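Side-chain contacts in anti-sigma-E factor ChrR (Rhodobacter sphaeroides, PDB 2Z2S), which inhibits the extracytoplasmic-function sigma-E factor through a zinc-binding N-terminal domain and responds to singlet oxygen through its C-terminal domain: residues V7-L12 against R39-A44; T13-G18 against V27-L32; R101-R106 against L129-G134; Q153-F156 against D161-G164. All coordinates share one frame; numbering follows the deposited sequence.

Contact 1 (V7-L12 against R39-A44)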
loop_
_atom_site.group_PDB
_atom_site.type_symbol
_atom_site.label_atom_id
_atom_site.label_comp_id
_atom_site.label_asym_id
_atom_site.label_seq_id
_atom_site.Cartn_x
_atom_site.Cartn_y
_atom_site.Cartn_z
ATOM N N VAL B 7 -2.867 -11.764 3.705
ATOM C CA VAL B 7 -1.508 -11.636 3.233
ATOM C C VAL B 7 -0.611 -11.811 4.440
ATOM O O VAL B 7 -0.861 -11.218 5.489
ATOM C CB VAL B 7 -1.268 -10.259 2.601
ATOM C CG1 VAL B 7 0.149 -10.154 2.113
ATOM C CG2 VAL B 7 -2.199 -10.054 1.472
ATOM N N SER B 8 0.421 -12.640 4.298
ATOM C CA SER B 8 1.349 -12.904 5.396
ATOM C C SER B 8 1.988 -11.618 5.877
ATOM O O SER B 8 2.101 -10.658 5.126
ATOM C CB SER B 8 2.433 -13.876 4.947
ATOM O OG SER B 8 3.206 -13.316 3.903
ATOM N N ASP B 9 2.399 -11.602 7.140
ATOM C CA ASP B 9 3.020 -10.421 7.708
ATOM C C ASP B 9 4.265 -10.033 6.940
ATOM O O ASP B 9 4.555 -8.846 6.803
ATOM C CB ASP B 9 3.365 -10.643 9.184
ATOM C CG ASP B 9 2.122 -10.759 10.067
ATOM O OD1 ASP B 9 1.134 -10.045 9.785
ATOM O OD2 ASP B 9 2.142 -11.544 11.051
ATOM N N ALA B 10 4.987 -11.036 6.433
ATOM C CA ALA B 10 6.219 -10.809 5.678
ATOM C C ALA B 10 5.933 -10.144 4.330
ATOM O O ALA B 10 6.722 -9.337 3.831
ATOM C CB ALA B 10 6.937 -12.097 5.483
ATOM N N LEU B 11 4.806 -10.470 3.728
ATOM C CA LEU B 11 4.474 -9.833 2.469
ATOM C C LEU B 11 3.946 -8.413 2.712
ATOM O O LEU B 11 4.123 -7.518 1.879
ATOM C CB LEU B 11 3.430 -10.652 1.719
ATOM C CG LEU B 11 3.938 -11.813 0.880
ATOM C CD1 LEU B 11 2.795 -12.348 0.039
ATOM C CD2 LEU B 11 5.059 -11.329 0.004
ATOM N N LEU B 12 3.288 -8.213 3.848
ATOM C CA LEU B 12 2.764 -6.904 4.204
ATOM C C LEU B 12 3.913 -5.966 4.556
ATOM O O LEU B 12 3.857 -4.773 4.270
ATOM C CB LEU B 12 1.807 -7.032 5.376
ATOM C CG LEU B 12 0.332 -6.842 5.021
ATOM C CD1 LEU B 12 -0.036 -7.426 3.668
ATOM C CD2 LEU B 12 -0.458 -7.482 6.101
ATOM N N ARG B 39 -5.856 -4.219 5.429
ATOM C CA ARG B 39 -5.689 -2.800 5.184
ATOM C C ARG B 39 -5.235 -2.108 6.480
ATOM O O ARG B 39 -4.405 -1.195 6.465
ATOM C CB ARG B 39 -7.009 -2.224 4.713
ATOM C CG ARG B 39 -6.891 -0.883 4.050
ATOM C CD ARG B 39 -8.279 -0.360 3.861
ATOM N NE ARG B 39 -8.714 -0.268 2.475
ATOM C CZ ARG B 39 -8.199 0.571 1.584
ATOM N NH1 ARG B 39 -7.207 1.377 1.940
ATOM N NH2 ARG B 39 -8.713 0.652 0.359
ATOM N N ALA B 40 -5.787 -2.544 7.607
ATOM C CA ALA B 40 -5.397 -1.986 8.895
ATOM C C ALA B 40 -3.993 -2.463 9.279
ATOM O O ALA B 40 -3.247 -1.753 9.972
ATOM C CB ALA B 40 -6.372 -2.396 9.949
ATOM N N ARG B 41 -3.645 -3.677 8.858
ATOM C CA ARG B 41 -2.312 -4.209 9.141
ATOM C C ARG B 41 -1.233 -3.424 8.383
ATOM O O ARG B 41 -0.203 -3.041 8.961
ATOM C CB ARG B 41 -2.242 -5.669 8.750
ATOM C CG ARG B 41 -3.242 -6.504 9.473
ATOM C CD ARG B 41 -2.907 -7.946 9.244
ATOM N NE ARG B 41 -3.946 -8.848 9.714
ATOM C CZ ARG B 41 -3.959 -10.153 9.481
ATOM N NH1 ARG B 41 -2.970 -10.714 8.786
ATOM N NH2 ARG B 41 -4.989 -10.883 9.893
ATOM N N ALA B 42 -1.476 -3.185 7.091
ATOM C CA ALA B 42 -0.536 -2.423 6.287
ATOM C C ALA B 42 -0.344 -1.065 6.969
ATOM O O ALA B 42 0.778 -0.568 7.141
ATOM C CB ALA B 42 -1.084 -2.230 4.887
ATOM N N GLY B 43 -1.458 -0.474 7.380
ATOM C CA GLY B 43 -1.390 0.805 8.041
ATOM C C GLY B 43 -0.463 0.824 9.237
ATOM O O GLY B 43 0.323 1.760 9.386
ATOM N N ALA B 44 -0.552 -0.174 10.112
ATOM C CA ALA B 44 0.335 -0.178 11.267
ATOM C C ALA B 44 1.777 -0.244 10.766
ATOM O O ALA B 44 2.669 0.454 11.259
ATOM C CB ALA B 44 0.039 -1.356 12.142
#
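Arg41 NH1 comes nearest segment 7-12 at Val7 O, 3.9 Å away, and lies 4.3 Å from Asp9 OD1. Both oxygens approach obliquely and neither is hydrogen-bonded to it. The carboxylate of Asp9 sits well out of the guanidinium plane, so its pull on Arg41 is probably purely electrostatic. The firmer hold comes from Glu37, one turn earlier, whose carboxylate forms a salt bridge with Arg41 NE. Arginine suits the place because its aliphatic chain packs on Leu12 while its guanidinium carries the charge at the end. With CG beside the backbone N (chi1 -59°) and the chain extended from CG to NE, CB and CD are left to Leu12. There Leu12 CD2 packs 3.7 Å from Arg41 CB and 4.0 Å from Arg41 CD, the two side chains crossing obliquely. Ser8 starts the helix that carries Leu12: as N-cap residue it accepts from Leu11 N through OG, at 3.3 Å. The contact thus joins the first turn of helix 9-17 to helix 36-54. Helix 22-32 lies against both, with Val7 and Leu12 meeting Val28 and Ala42 meeting Leu32, while Val7, Ser8 and Leu11 also touch strand 168-171.

Contact 2 (T13-G18 against V27-L32). With ZN (zinc ion), chain I.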
loop_
_atom_site.group_PDB
_atom_site.type_symbol
_atom_site.label_atom_id
_atom_site.label_comp_id
_atom_site.label_asym_id
_atom_site.label_seq_id
_atom_site.Cartn_x
_atom_site.Cartn_y
_atom_site.Cartn_z
ATOM N N THR B 13 4.954 -6.502 5.182
ATOM C CA THR B 13 6.127 -5.692 5.507
ATOM C C THR B 13 6.859 -5.287 4.214
ATOM O O THR B 13 7.356 -4.158 4.089
ATOM C CB THR B 13 7.106 -6.449 6.413
ATOM O OG1 THR B 13 6.453 -6.765 7.643
ATOM C CG2 THR B 13 8.327 -5.594 6.715
ATOM N N ALA B 14 6.926 -6.213 3.262
ATOM C CA ALA B 14 7.579 -5.920 1.996
ATOM C C ALA B 14 6.769 -4.875 1.249
ATOM O O ALA B 14 7.338 -3.939 0.690
ATOM C CB ALA B 14 7.703 -7.172 1.147
ATOM N N TYR B 15 5.445 -5.026 1.231
ATOM C CA TYR B 15 4.601 -4.048 0.540
ATOM C C TYR B 15 4.752 -2.666 1.178
ATOM O O TYR B 15 4.819 -1.657 0.485
ATOM C CB TYR B 15 3.126 -4.460 0.585
ATOM C CG TYR B 15 2.198 -3.434 -0.038
ATOM C CD1 TYR B 15 1.900 -3.460 -1.405
ATOM C CD2 TYR B 15 1.655 -2.408 0.731
ATOM C CE1 TYR B 15 1.076 -2.475 -1.992
ATOM C CE2 TYR B 15 0.837 -1.419 0.165
ATOM C CZ TYR B 15 0.547 -1.452 -1.195
ATOM O OH TYR B 15 -0.262 -0.458 -1.739
ATOM N N ALA B 16 4.790 -2.630 2.508
ATOM C CA ALA B 16 4.940 -1.372 3.236
ATOM C C ALA B 16 6.339 -0.782 3.016
ATOM O O ALA B 16 6.528 0.430 3.092
ATOM C CB ALA B 16 4.680 -1.590 4.732
ATOM N N ALA B 17 7.323 -1.635 2.750
ATOM C CA ALA B 17 8.678 -1.149 2.509
ATOM C C ALA B 17 8.770 -0.696 1.042
ATOM O O ALA B 17 9.603 0.129 0.674
ATOM C CB ALA B 17 9.691 -2.254 2.796
ATOM N N GLY B 18 7.883 -1.233 0.215
ATOM C CA GLY B 18 7.877 -0.882 -1.191
ATOM C C GLY B 18 8.915 -1.645 -1.985
ATOM O O GLY B 18 9.204 -1.286 -3.130
ATOM N N VAL B 27 -1.228 -8.045 -6.489
ATOM C CA VAL B 27 -2.111 -8.947 -5.789
ATOM C C VAL B 27 -2.329 -8.509 -4.359
ATOM O O VAL B 27 -3.461 -8.475 -3.873
ATOM C CB VAL B 27 -1.548 -10.364 -5.794
ATOM C CG1 VAL B 27 -2.392 -11.261 -4.941
ATOM C CG2 VAL B 27 -1.514 -10.886 -7.214
ATOM N N VAL B 28 -1.241 -8.175 -3.681
ATOM C CA VAL B 28 -1.335 -7.752 -2.297
ATOM C C VAL B 28 -2.269 -6.557 -2.138
ATOM O O VAL B 28 -3.127 -6.537 -1.254
ATOM C CB VAL B 28 0.031 -7.391 -1.746
ATOM C CG1 VAL B 28 -0.107 -6.833 -0.349
ATOM C CG2 VAL B 28 0.894 -8.615 -1.720
ATOM N N ALA B 29 -2.111 -5.565 -3.006
ATOM C CA ALA B 29 -2.957 -4.381 -2.936
ATOM C C ALA B 29 -4.408 -4.624 -3.360
ATOM O O ALA B 29 -5.292 -3.889 -2.943
ATOM C CB ALA B 29 -2.351 -3.248 -3.762
ATOM N N THR B 30 -4.677 -5.636 -4.181
ATOM C CA THR B 30 -6.059 -5.866 -4.568
ATOM C C THR B 30 -6.732 -6.500 -3.380
ATOM O O THR B 30 -7.917 -6.285 -3.119
ATOM C CB THR B 30 -6.207 -6.786 -5.789
ATOM O OG1 THR B 30 -5.611 -6.165 -6.935
ATOM C CG2 THR B 30 -7.690 -6.991 -6.101
ATOM N N HIS B 31 -5.969 -7.284 -2.639
ATOM C CA HIS B 31 -6.540 -7.892 -1.460
ATOM C C HIS B 31 -6.824 -6.744 -0.508
ATOM O O HIS B 31 -7.935 -6.619 -0.009
ATOM C CB HIS B 31 -5.565 -8.871 -0.814
ATOM C CG HIS B 31 -6.111 -9.525 0.411
ATOM N ND1 HIS B 31 -7.225 -10.337 0.386
ATOM C CD2 HIS B 31 -5.710 -9.476 1.705
ATOM C CE1 HIS B 31 -7.486 -10.762 1.611
ATOM N NE2 HIS B 31 -6.581 -10.254 2.428
ATOM N N LEU B 32 -5.825 -5.887 -0.290
ATOM C CA LEU B 32 -5.973 -4.756 0.622
ATOM C C LEU B 32 -7.206 -3.920 0.345
ATOM O O LEU B 32 -7.823 -3.390 1.272
ATOM C CB LEU B 32 -4.736 -3.843 0.609
ATOM C CG LEU B 32 -3.403 -4.341 1.195
ATOM C CD1 LEU B 32 -2.465 -3.172 1.351
ATOM C CD2 LEU B 32 -3.607 -5.013 2.536
HETATM ZN ZN ZN I . -7.017 -9.828 4.329
#
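The ring of Tyr15 reaches across to residues 27-32 of helix 22-32 and spreads its contacts over one turn, on Val28, Ala29 and Leu32. Its CG stands anti to the backbone N (chi1 176°), which directs the ring from helix 9-17 toward residues 27-32. Val28 CG1 lies near the root, 4.1 Å from Tyr15 CD1, and the two side chains run past each other in opposite directions. Farther out, Ala29 CB comes within 3.9 Å of Tyr15 CE1; a methyl is small enough to let the ring settle close to the helix. On the other ring flank, Leu32 CD1 is 3.9 Å from Tyr15 CE2. All three approach obliquely. The hydroxyl bonds to the backbone of another protein's chain, so tyrosine serves both an apolar groove and a polar partner. Replacing Tyr15 by alanine is likely to leave Val28, Ala29 and Leu32 without the ring they pack on, and that backbone group without its hydroxyl partner. The short helix segments cross nearly at right angles, at 99°, with axes 11.1 Å apart. From the same helix as Leu32, His31 NE2 binds zinc at 2.0 Å; His6, Cys35 and Cys38 complete the site characteristic of zinc-associated anti-sigma domains.

Contact 3 (R101-R106 against L129-G134)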
loop_
_atom_site.group_PDB
_atom_site.type_symbol
_atom_site.label_atom_id
_atom_site.label_comp_id
_atom_site.label_asym_id
_atom_site.label_seq_id
_atom_site.Cartn_x
_atom_site.Cartn_y
_atom_site.Cartn_z
ATOM N N ARG B 101 -14.978 -4.292 -17.968
ATOM C CA ARG B 101 -15.430 -5.410 -17.177
ATOM C C ARG B 101 -14.563 -6.620 -17.568
ATOM O O ARG B 101 -14.056 -6.676 -18.688
ATOM C CB ARG B 101 -16.886 -5.669 -17.512
ATOM N N LEU B 102 -14.504 -7.657 -16.723
ATOM C CA LEU B 102 -13.762 -8.912 -16.961
ATOM C C LEU B 102 -14.182 -9.838 -18.145
ATOM O O LEU B 102 -13.399 -10.714 -18.566
ATOM C CB LEU B 102 -13.743 -9.737 -15.700
ATOM C CG LEU B 102 -13.202 -8.898 -14.548
ATOM C CD1 LEU B 102 -13.214 -9.769 -13.323
ATOM C CD2 LEU B 102 -11.780 -8.373 -14.800
ATOM N N GLU B 103 -15.373 -9.633 -18.706
ATOM C CA GLU B 103 -15.856 -10.450 -19.806
ATOM C C GLU B 103 -15.080 -10.190 -21.097
ATOM O O GLU B 103 -14.985 -11.084 -21.944
ATOM C CB GLU B 103 -17.341 -10.166 -20.017
ATOM C CG GLU B 103 -18.082 -9.715 -18.747
ATOM C CD GLU B 103 -18.198 -10.803 -17.678
ATOM O OE1 GLU B 103 -17.155 -11.373 -17.278
ATOM O OE2 GLU B 103 -19.338 -11.080 -17.236
ATOM N N ASP B 104 -14.500 -8.995 -21.236
ATOM C CA ASP B 104 -13.784 -8.645 -22.453
ATOM C C ASP B 104 -12.288 -8.370 -22.380
ATOM O O ASP B 104 -11.804 -7.436 -23.015
ATOM C CB ASP B 104 -14.469 -7.454 -23.119
ATOM C CG ASP B 104 -15.960 -7.678 -23.339
ATOM O OD1 ASP B 104 -16.376 -8.837 -23.533
ATOM O OD2 ASP B 104 -16.719 -6.691 -23.332
ATOM N N VAL B 105 -11.552 -9.166 -21.614
ATOM C CA VAL B 105 -10.105 -8.991 -21.548
ATOM C C VAL B 105 -9.555 -9.930 -22.635
ATOM O O VAL B 105 -10.319 -10.703 -23.218
ATOM C CB VAL B 105 -9.559 -9.388 -20.154
ATOM C CG1 VAL B 105 -9.892 -10.807 -19.872
ATOM C CG2 VAL B 105 -8.054 -9.179 -20.080
ATOM N N ARG B 106 -8.259 -9.864 -22.932
ATOM C CA ARG B 106 -7.692 -10.737 -23.961
ATOM C C ARG B 106 -7.469 -12.141 -23.399
ATOM O O ARG B 106 -6.399 -12.461 -22.884
ATOM C CB ARG B 106 -6.390 -10.154 -24.489
ATOM N N LEU B 129 -4.779 -13.173 -15.014
ATOM C CA LEU B 129 -6.128 -13.477 -14.562
ATOM C C LEU B 129 -6.421 -14.889 -15.035
ATOM O O LEU B 129 -6.293 -15.183 -16.216
ATOM C CB LEU B 129 -7.148 -12.523 -15.185
ATOM C CG LEU B 129 -7.163 -11.076 -14.706
ATOM C CD1 LEU B 129 -8.176 -10.291 -15.523
ATOM C CD2 LEU B 129 -7.516 -11.027 -13.220
ATOM N N LEU B 130 -6.791 -15.767 -14.117
ATOM C CA LEU B 130 -7.106 -17.132 -14.487
ATOM C C LEU B 130 -8.608 -17.314 -14.423
ATOM O O LEU B 130 -9.248 -16.922 -13.455
ATOM C CB LEU B 130 -6.421 -18.107 -13.542
ATOM C CG LEU B 130 -4.914 -18.231 -13.738
ATOM C CD1 LEU B 130 -4.311 -19.081 -12.633
ATOM C CD2 LEU B 130 -4.646 -18.844 -15.104
ATOM N N TRP B 131 -9.175 -17.895 -15.468
ATOM C CA TRP B 131 -10.610 -18.118 -15.508
ATOM C C TRP B 131 -10.864 -19.619 -15.472
ATOM O O TRP B 131 -10.623 -20.331 -16.446
ATOM C CB TRP B 131 -11.195 -17.485 -16.773
ATOM C CG TRP B 131 -12.674 -17.626 -16.911
ATOM C CD1 TRP B 131 -13.374 -18.783 -17.088
ATOM C CD2 TRP B 131 -13.637 -16.571 -16.913
ATOM N NE1 TRP B 131 -14.714 -18.514 -17.204
ATOM C CE2 TRP B 131 -14.905 -17.161 -17.101
ATOM C CE3 TRP B 131 -13.553 -15.180 -16.776
ATOM C CZ2 TRP B 131 -16.086 -16.410 -17.156
ATOM C CZ3 TRP B 131 -14.731 -14.428 -16.830
ATOM C CH2 TRP B 131 -15.979 -15.049 -17.020
ATOM N N ILE B 132 -11.356 -20.088 -14.332
ATOM C CA ILE B 132 -11.627 -21.504 -14.125
ATOM C C ILE B 132 -13.084 -21.744 -13.827
ATOM O O ILE B 132 -13.600 -21.279 -12.815
ATOM C CB ILE B 132 -10.825 -22.022 -12.960
ATOM C CG1 ILE B 132 -9.363 -21.874 -13.276
ATOM C CG2 ILE B 132 -11.147 -23.472 -12.674
ATOM C CD1 ILE B 132 -8.656 -21.723 -12.082
ATOM N N PRO B 133 -13.759 -22.499 -14.702
ATOM C CA PRO B 133 -15.177 -22.851 -14.608
ATOM C C PRO B 133 -15.450 -23.820 -13.472
ATOM O O PRO B 133 -14.563 -24.561 -13.044
ATOM C CB PRO B 133 -15.468 -23.478 -15.969
ATOM C CG PRO B 133 -14.364 -22.938 -16.854
ATOM C CD PRO B 133 -13.188 -23.027 -15.948
ATOM N N GLY B 134 -16.685 -23.813 -12.986
ATOM C CA GLY B 134 -17.039 -24.709 -11.905
ATOM C C GLY B 134 -16.766 -26.147 -12.290
ATOM O O GLY B 134 -17.079 -26.567 -13.402
#
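Trp131 reaches from its strand to Glu103 and the backbone of Leu102 with the six-membered part of its indole. From CB the ring is carried away from the strand with CG anti to the backbone N (chi1 -179°). On the five-membered side NE1 makes a weak hydrogen bond to Asp186, while Arg115 on the adjoining strand lies in a cation-pi contact with the indole. Beyond, CZ3 is 4.3 Å from Leu102 O, an oblique approach; that carbonyl has its hydrogen bond from Trp107 NE1. At the tip, CH2 and CZ3 both lie 3.9 Å from Glu103 OE1. This oxygen lies at the ring edge and in the ring plane, where the slightly positive C-H groups probably attract it, though the carboxylate plane is turned 51° from that of the ring. The bend of the glutamate chain at chi2 (-67°) brings OE1 back to the tryptophan although its CB points away. A tryptophan is long enough to span this distance, and a glutamate suits this exposed place.

Deeper in, Leu102 CD2 packs against Leu129 CD1 at 4.1 Å, the two leucines crossing at about a right angle. Leucine fits this buried place, where Leu129 also touches Val98, Trp107 and Leu190. Two residues apart on one strand, Leu129 and Trp131 both point toward the 101-106 loop. The loop is thereby packed onto strand 126-132 of the six-stranded antiparallel sheet, away from the zinc sites, as expected of the jelly-roll beta-barrel of the cupin family.

Contact 4 (Q153-F156 against D161-G164)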
loop_
_atom_site.group_PDB
_atom_site.type_symbol
_atom_site.label_atom_id
_atom_site.label_comp_id
_atom_site.label_asym_id
_atom_site.label_seq_id
_atom_site.Cartn_x
_atom_site.Cartn_y
_atom_site.Cartn_z
ATOM N N GLN B 153 -13.921 -14.094 -7.806
ATOM C CA GLN B 153 -15.277 -14.602 -7.967
ATOM C C GLN B 153 -15.288 -16.107 -7.742
ATOM O O GLN B 153 -14.316 -16.800 -8.036
ATOM C CB GLN B 153 -15.812 -14.290 -9.368
ATOM C CG GLN B 153 -17.275 -14.658 -9.537
ATOM C CD GLN B 153 -17.780 -14.477 -10.956
ATOM O OE1 GLN B 153 -17.367 -15.194 -11.865
ATOM N NE2 GLN B 153 -18.679 -13.521 -11.150
ATOM N N GLY B 154 -16.396 -16.613 -7.220
ATOM C CA GLY B 154 -16.484 -18.039 -6.961
ATOM C C GLY B 154 -15.524 -18.491 -5.872
ATOM O O GLY B 154 -15.332 -17.809 -4.864
ATOM N N ALA B 155 -14.910 -19.648 -6.070
ATOM C CA ALA B 155 -13.984 -20.159 -5.077
ATOM C C ALA B 155 -13.379 -21.465 -5.546
ATOM O O ALA B 155 -13.769 -21.990 -6.582
ATOM C CB ALA B 155 -14.708 -20.365 -3.766
ATOM N N PHE B 156 -12.431 -21.990 -4.784
ATOM C CA PHE B 156 -11.789 -23.246 -5.148
ATOM C C PHE B 156 -11.173 -23.947 -3.955
ATOM O O PHE B 156 -10.683 -23.302 -3.025
ATOM C CB PHE B 156 -10.717 -23.021 -6.217
ATOM C CG PHE B 156 -9.518 -22.239 -5.746
ATOM C CD1 PHE B 156 -9.430 -20.871 -5.967
ATOM C CD2 PHE B 156 -8.448 -22.885 -5.134
ATOM C CE1 PHE B 156 -8.286 -20.163 -5.590
ATOM C CE2 PHE B 156 -7.297 -22.184 -4.752
ATOM C CZ PHE B 156 -7.216 -20.826 -4.980
ATOM N N ASP B 161 -7.484 -26.294 2.732
ATOM C CA ASP B 161 -8.457 -25.231 2.976
ATOM C C ASP B 161 -9.301 -24.872 1.755
ATOM O O ASP B 161 -9.205 -25.503 0.706
ATOM C CB ASP B 161 -7.741 -23.979 3.486
ATOM N N ARG B 162 -10.138 -23.850 1.927
ATOM C CA ARG B 162 -11.000 -23.334 0.870
ATOM C C ARG B 162 -10.652 -21.863 0.630
ATOM O O ARG B 162 -10.048 -21.217 1.488
ATOM C CB ARG B 162 -12.479 -23.457 1.270
ATOM C CG ARG B 162 -13.464 -22.998 0.190
ATOM C CD ARG B 162 -14.900 -23.175 0.613
ATOM N NE ARG B 162 -15.813 -22.631 -0.388
ATOM C CZ ARG B 162 -16.505 -21.506 -0.234
ATOM N NH1 ARG B 162 -16.390 -20.804 0.885
ATOM N NH2 ARG B 162 -17.318 -21.086 -1.197
ATOM N N PHE B 163 -11.020 -21.328 -0.528
ATOM C CA PHE B 163 -10.729 -19.933 -0.815
ATOM C C PHE B 163 -11.843 -19.295 -1.619
ATOM O O PHE B 163 -12.035 -19.622 -2.779
ATOM C CB PHE B 163 -9.416 -19.801 -1.582
ATOM C CG PHE B 163 -8.233 -20.389 -0.869
ATOM C CD1 PHE B 163 -7.848 -21.698 -1.101
ATOM C CD2 PHE B 163 -7.488 -19.629 0.012
ATOM C CE1 PHE B 163 -6.732 -22.236 -0.469
ATOM C CE2 PHE B 163 -6.376 -20.162 0.646
ATOM C CZ PHE B 163 -5.999 -21.466 0.402
ATOM N N GLY B 164 -12.573 -18.381 -0.994
ATOM C CA GLY B 164 -13.663 -17.716 -1.678
ATOM C C GLY B 164 -13.321 -16.278 -2.002
ATOM O O GLY B 164 -12.236 -15.805 -1.673
#
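Backbone hydrogen bonds pair Phe156 with Phe163: Phe156 N donates to Phe163 O at 3.1 Å (148° at the hydrogen), and Phe163 N returns a weak bond to Phe156 O at 3.2 Å. Gly164 CA makes a CA-H...O contact of 3.6 Å with Gly154 O. The aromatic part lies on one face of this antiparallel hairpin. Phe156 CG sits between its backbone N and carbonyl carbon (chi1 68°), bringing the ring round to Phe163. Phe163 CB lies over one face of that ring, a CH-pi contact 4.3 Å from the centroid, and Phe156 CE2 touches Phe163 CD1 at 3.7 Å. The ring planes lie 31° apart, obliquely. A serine in place of Phe156 would probably leave Phe163 CB without the ring beneath it and open a gap toward Val151 and Cys189. On the face of Ala155 the end of Arg162 comes in, NH2 3.7 Å from Ala155 CB and NE salt-bridged to Glu182. Alanine is small enough to meet both the partner strand and that arginine. The chemistry is thus divided: backbone hydrogen bonds set Phe156 opposite Phe163, the phenylalanines fill their shared face, and beside the Ala155 methyl a charge pairs with Glu182.

Overall arrangement
Contacts 1 and 2 form one helical unit: both use helix 9-17, their centres lie 7 Å apart, and contact 2 is nested in the chain loop closed by contact 1. They meet beside the zinc, where Val7 CG2 is 3.6 Å from His31 CD2. Contacts 3 and 4 belong to the cupin-like domain, with centres 16 Å apart and nearest atoms about 5 Å. Contact 3 is the more remote, its centre 28 Å from that of contact 1. Contact 4 comes within about 8 Å of contact 2 (nearest atoms): the Phe163 side chain is about 11 Å from the zinc, and that of Phe156 about 6 Å from His177 of the second zinc-binding site.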